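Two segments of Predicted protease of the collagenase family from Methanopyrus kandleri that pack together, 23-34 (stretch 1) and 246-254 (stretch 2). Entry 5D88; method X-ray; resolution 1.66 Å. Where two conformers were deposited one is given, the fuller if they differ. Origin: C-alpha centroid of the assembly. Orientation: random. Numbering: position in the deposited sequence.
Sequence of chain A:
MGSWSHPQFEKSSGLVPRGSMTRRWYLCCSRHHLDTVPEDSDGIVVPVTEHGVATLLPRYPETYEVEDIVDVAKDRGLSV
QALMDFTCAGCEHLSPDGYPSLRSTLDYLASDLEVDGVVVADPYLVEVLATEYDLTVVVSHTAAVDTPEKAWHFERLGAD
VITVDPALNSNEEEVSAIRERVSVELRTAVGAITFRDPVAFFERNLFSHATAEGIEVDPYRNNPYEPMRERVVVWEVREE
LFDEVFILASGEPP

Stretch 1 23-34: RRWYLCCSRHHL
Stretch 2 246-254: FILASGEPP

At the apolar centre the Phe246 ring packs against Leu27, two apolar side chains suited to a buried site. Phe246 (chi1 t, chi2 34°) points CA-CB to the face shared with Trp25, and the end of its ring comes nearer the other strand, bringing CE1 within 3.9 Å of Leu27 CB; the indole of Trp25 (m, 82°) leads away, leaving CB 4.2 Å from Phe246 CD1. Parallel strands, 23-27 and the end of one at 246-247, pair Trp25 with Phe246 (CA-CA 4.6 Å) and Tyr26 with Ile247 (4.9 Å), phi/psi extended. On the other face, beta-branched Ile247 (m, m), well suited to a strand, places CB 3.6 Å from Tyr26 CD2. Leu27 (t, p) brings CD2 within 3.6 Å of Leu248 O. The stretches bury 589 Å².

Two nearly linear hydrogen bonds join the backbones: Ile247 N to Trp25 O (2.8 Å) and Leu27 N to Ile247 O (3.0 Å).

Beyond the strands, compact C-terminal Pro254 lays CG over one face of the His33 ring, 3.4 Å from its centroid, a CH-pi contact. Cys29 N donates to His33 ND1 (3.1 Å), holding the ring; Ser30 OG (chi1 p), N-cap of a weakly bonded helix, accepts from His33 N (2.9 Å). At the polar edge, a water bridges Ser30 OG (2.7 Å) and Pro254 O (3.1 Å). Within stretch 1, Arg24 NH2 donates to Tyr26 OH (2.8 Å) and lies 3.7 Å from Ile247 CG1 across the contact.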

# COMPACT_ATOMS: atom_id res chain seq x y z
N ARG A 23 20.41 4.32 19.97
CA ARG A 23 20.58 5.57 19.26
C ARG A 23 19.22 6.23 19.05
O ARG A 23 18.24 5.57 18.71
CB ARG A 23 21.29 5.32 17.93
CG ARG A 23 22.70 4.84 18.17
CD ARG A 23 23.46 4.59 16.89
NE ARG A 23 22.80 3.61 16.05
CZ ARG A 23 22.91 2.29 16.19
NH1 ARG A 23 23.67 1.76 17.16
NH2 ARG A 23 22.25 1.49 15.36
N ARG A 24 19.17 7.55 19.27
CA ARG A 24 17.90 8.27 19.35
C ARG A 24 17.81 9.32 18.26
O ARG A 24 18.67 10.20 18.17
CB ARG A 24 17.71 8.91 20.72
CG ARG A 24 17.60 7.86 21.82
CD ARG A 24 17.20 8.47 23.15
NE ARG A 24 15.92 9.18 23.13
CZ ARG A 24 14.74 8.61 23.34
NH1 ARG A 24 14.64 7.31 23.58
NH2 ARG A 24 13.64 9.35 23.32
N TRP A 25 16.76 9.23 17.46
CA TRP A 25 16.48 10.11 16.35
C TRP A 25 15.16 10.83 16.58
O TRP A 25 14.20 10.22 17.08
CB TRP A 25 16.41 9.31 15.06
CG TRP A 25 17.72 8.73 14.68
CD1 TRP A 25 18.30 7.59 15.16
CD2 TRP A 25 18.64 9.27 13.74
NE1 TRP A 25 19.52 7.39 14.57
CE2 TRP A 25 19.75 8.42 13.69
CE3 TRP A 25 18.63 10.41 12.93
CZ2 TRP A 25 20.83 8.66 12.85
CZ3 TRP A 25 19.70 10.64 12.11
CH2 TRP A 25 20.79 9.78 12.08
N TYR A 26 15.10 12.10 16.21
CA TYR A 26 13.91 12.91 16.38
C TYR A 26 13.46 13.49 15.04
O TYR A 26 14.28 14.03 14.28
CB TYR A 26 14.14 14.03 17.38
CG TYR A 26 14.24 13.51 18.78
CD1 TYR A 26 15.42 12.98 19.27
CD2 TYR A 26 13.12 13.51 19.60
CE1 TYR A 26 15.49 12.48 20.56
CE2 TYR A 26 13.18 13.00 20.86
CZ TYR A 26 14.37 12.49 21.34
OH TYR A 26 14.39 12.00 22.62
N LEU A 27 12.17 13.40 14.77
CA LEU A 27 11.57 14.08 13.64
C LEU A 27 11.71 15.59 13.82
O LEU A 27 11.53 16.12 14.92
CB LEU A 27 10.09 13.69 13.54
CG LEU A 27 9.32 14.35 12.40
CD1 LEU A 27 9.70 13.77 11.05
CD2 LEU A 27 7.83 14.26 12.63
N CYS A 28 12.03 16.28 12.73
CA CYS A 28 12.10 17.74 12.76
C CYS A 28 11.43 18.27 11.51
O CYS A 28 11.93 18.05 10.40
CB CYS A 28 13.55 18.21 12.87
SG CYS A 28 13.69 19.97 12.89
N CYS A 29 10.31 19.00 11.70
CA CYS A 29 9.49 19.48 10.60
C CYS A 29 9.62 20.97 10.35
O CYS A 29 9.01 21.48 9.40
CB CYS A 29 8.01 19.17 10.84
SG CYS A 29 7.67 17.45 10.87
N SER A 30 10.38 21.67 11.17
CA SER A 30 10.53 23.11 11.02
C SER A 30 11.79 23.55 11.74
O SER A 30 12.29 22.85 12.62
CB SER A 30 9.32 23.87 11.58
OG SER A 30 9.31 23.84 13.00
N ARG A 31 12.30 24.71 11.33
CA ARG A 31 13.42 25.30 12.04
C ARG A 31 13.12 25.46 13.53
O ARG A 31 13.99 25.25 14.37
CB ARG A 31 13.78 26.64 11.40
CG ARG A 31 14.82 27.43 12.17
CD ARG A 31 16.17 26.74 12.11
NE ARG A 31 17.18 27.49 12.84
CZ ARG A 31 17.36 27.42 14.15
NH1 ARG A 31 16.58 26.64 14.89
NH2 ARG A 31 18.31 28.14 14.73
N HIS A 32 11.88 25.82 13.87
CA HIS A 32 11.56 26.00 15.28
C HIS A 32 11.52 24.67 16.04
O HIS A 32 11.95 24.60 17.19
CB HIS A 32 10.23 26.74 15.43
CG HIS A 32 9.75 26.82 16.85
ND1 HIS A 32 10.37 27.59 17.80
CD2 HIS A 32 8.72 26.20 17.47
CE1 HIS A 32 9.74 27.46 18.95
NE2 HIS A 32 8.73 26.62 18.78
N HIS A 33 10.98 23.63 15.40
CA HIS A 33 10.92 22.29 15.98
C HIS A 33 12.31 21.80 16.37
O HIS A 33 12.46 21.04 17.34
CB HIS A 33 10.29 21.35 14.93
CG HIS A 33 9.72 20.06 15.47
ND1 HIS A 33 9.44 18.99 14.64
CD2 HIS A 33 9.34 19.69 16.71
CE1 HIS A 33 8.94 18.00 15.36
NE2 HIS A 33 8.86 18.40 16.62
N LEU A 34 13.34 22.22 15.63
CA LEU A 34 14.71 21.79 15.90
C LEU A 34 15.16 22.19 17.30
O LEU A 34 15.92 21.46 17.94
CB LEU A 34 15.66 22.39 14.86
CG LEU A 34 17.14 22.01 14.96
CD1 LEU A 34 17.32 20.50 14.89
CD2 LEU A 34 17.96 22.69 13.84
N PHE A 246 13.16 6.14 17.07
CA PHE A 246 12.81 7.30 16.25
C PHE A 246 11.53 7.88 16.83
O PHE A 246 10.48 7.24 16.78
CB PHE A 246 12.65 6.87 14.80
CG PHE A 246 12.08 7.92 13.89
CD1 PHE A 246 12.34 9.27 14.06
CD2 PHE A 246 11.29 7.53 12.82
CE1 PHE A 246 11.80 10.21 13.18
CE2 PHE A 246 10.75 8.47 11.94
CZ PHE A 246 11.01 9.80 12.12
N ILE A 247 11.64 9.08 17.38
CA ILE A 247 10.51 9.77 17.98
C ILE A 247 9.86 10.66 16.93
O ILE A 247 10.48 11.60 16.44
CB ILE A 247 10.96 10.60 19.19
CG1 ILE A 247 11.70 9.72 20.19
CG2 ILE A 247 9.78 11.31 19.80
CD1 ILE A 247 10.87 8.59 20.70
N LEU A 248 8.59 10.39 16.61
CA LEU A 248 7.86 11.27 15.69
C LEU A 248 7.23 12.45 16.42
O LEU A 248 7.51 13.60 16.11
CB LEU A 248 6.76 10.52 14.96
CG LEU A 248 7.13 9.70 13.76
CD1 LEU A 248 7.86 8.51 14.31
CD2 LEU A 248 5.90 9.30 13.00
N ALA A 249 6.33 12.16 17.34
CA ALA A 249 5.59 13.18 18.08
C ALA A 249 6.19 13.34 19.46
O ALA A 249 6.18 12.40 20.27
CB ALA A 249 4.12 12.80 18.15
N SER A 250 6.72 14.53 19.74
CA SER A 250 7.47 14.79 20.96
C SER A 250 6.74 15.69 21.94
O SER A 250 7.21 15.88 23.07
CB SER A 250 8.82 15.43 20.59
OG SER A 250 9.64 15.61 21.73
N GLY A 251 5.59 16.22 21.56
CA GLY A 251 4.98 17.35 22.22
C GLY A 251 4.07 18.06 21.22
O GLY A 251 3.58 17.44 20.28
N GLU A 252 3.89 19.36 21.42
CA GLU A 252 2.93 20.10 20.62
C GLU A 252 3.33 20.07 19.15
O GLU A 252 4.53 20.10 18.83
CB GLU A 252 2.81 21.55 21.11
CG GLU A 252 3.98 22.46 20.74
CD GLU A 252 3.95 23.78 21.49
OE1 GLU A 252 2.86 24.17 21.97
OE2 GLU A 252 5.02 24.43 21.61
N PRO A 253 2.37 20.00 18.23
CA PRO A 253 2.71 19.84 16.81
C PRO A 253 3.40 21.08 16.26
O PRO A 253 3.07 22.21 16.65
CB PRO A 253 1.35 19.62 16.14
CG PRO A 253 0.34 20.04 17.12
CD PRO A 253 0.93 19.85 18.47
N PRO A 254 4.36 20.90 15.32
CA PRO A 254 4.97 22.05 14.64
C PRO A 254 3.99 22.72 13.68
O PRO A 254 4.17 23.88 13.32
CB PRO A 254 6.16 21.42 13.87
CG PRO A 254 6.31 20.05 14.40
CD PRO A 254 4.97 19.63 14.89
OXT PRO A 254 3.01 22.10 13.24
O HOH W 1 7.04 24.96 14.01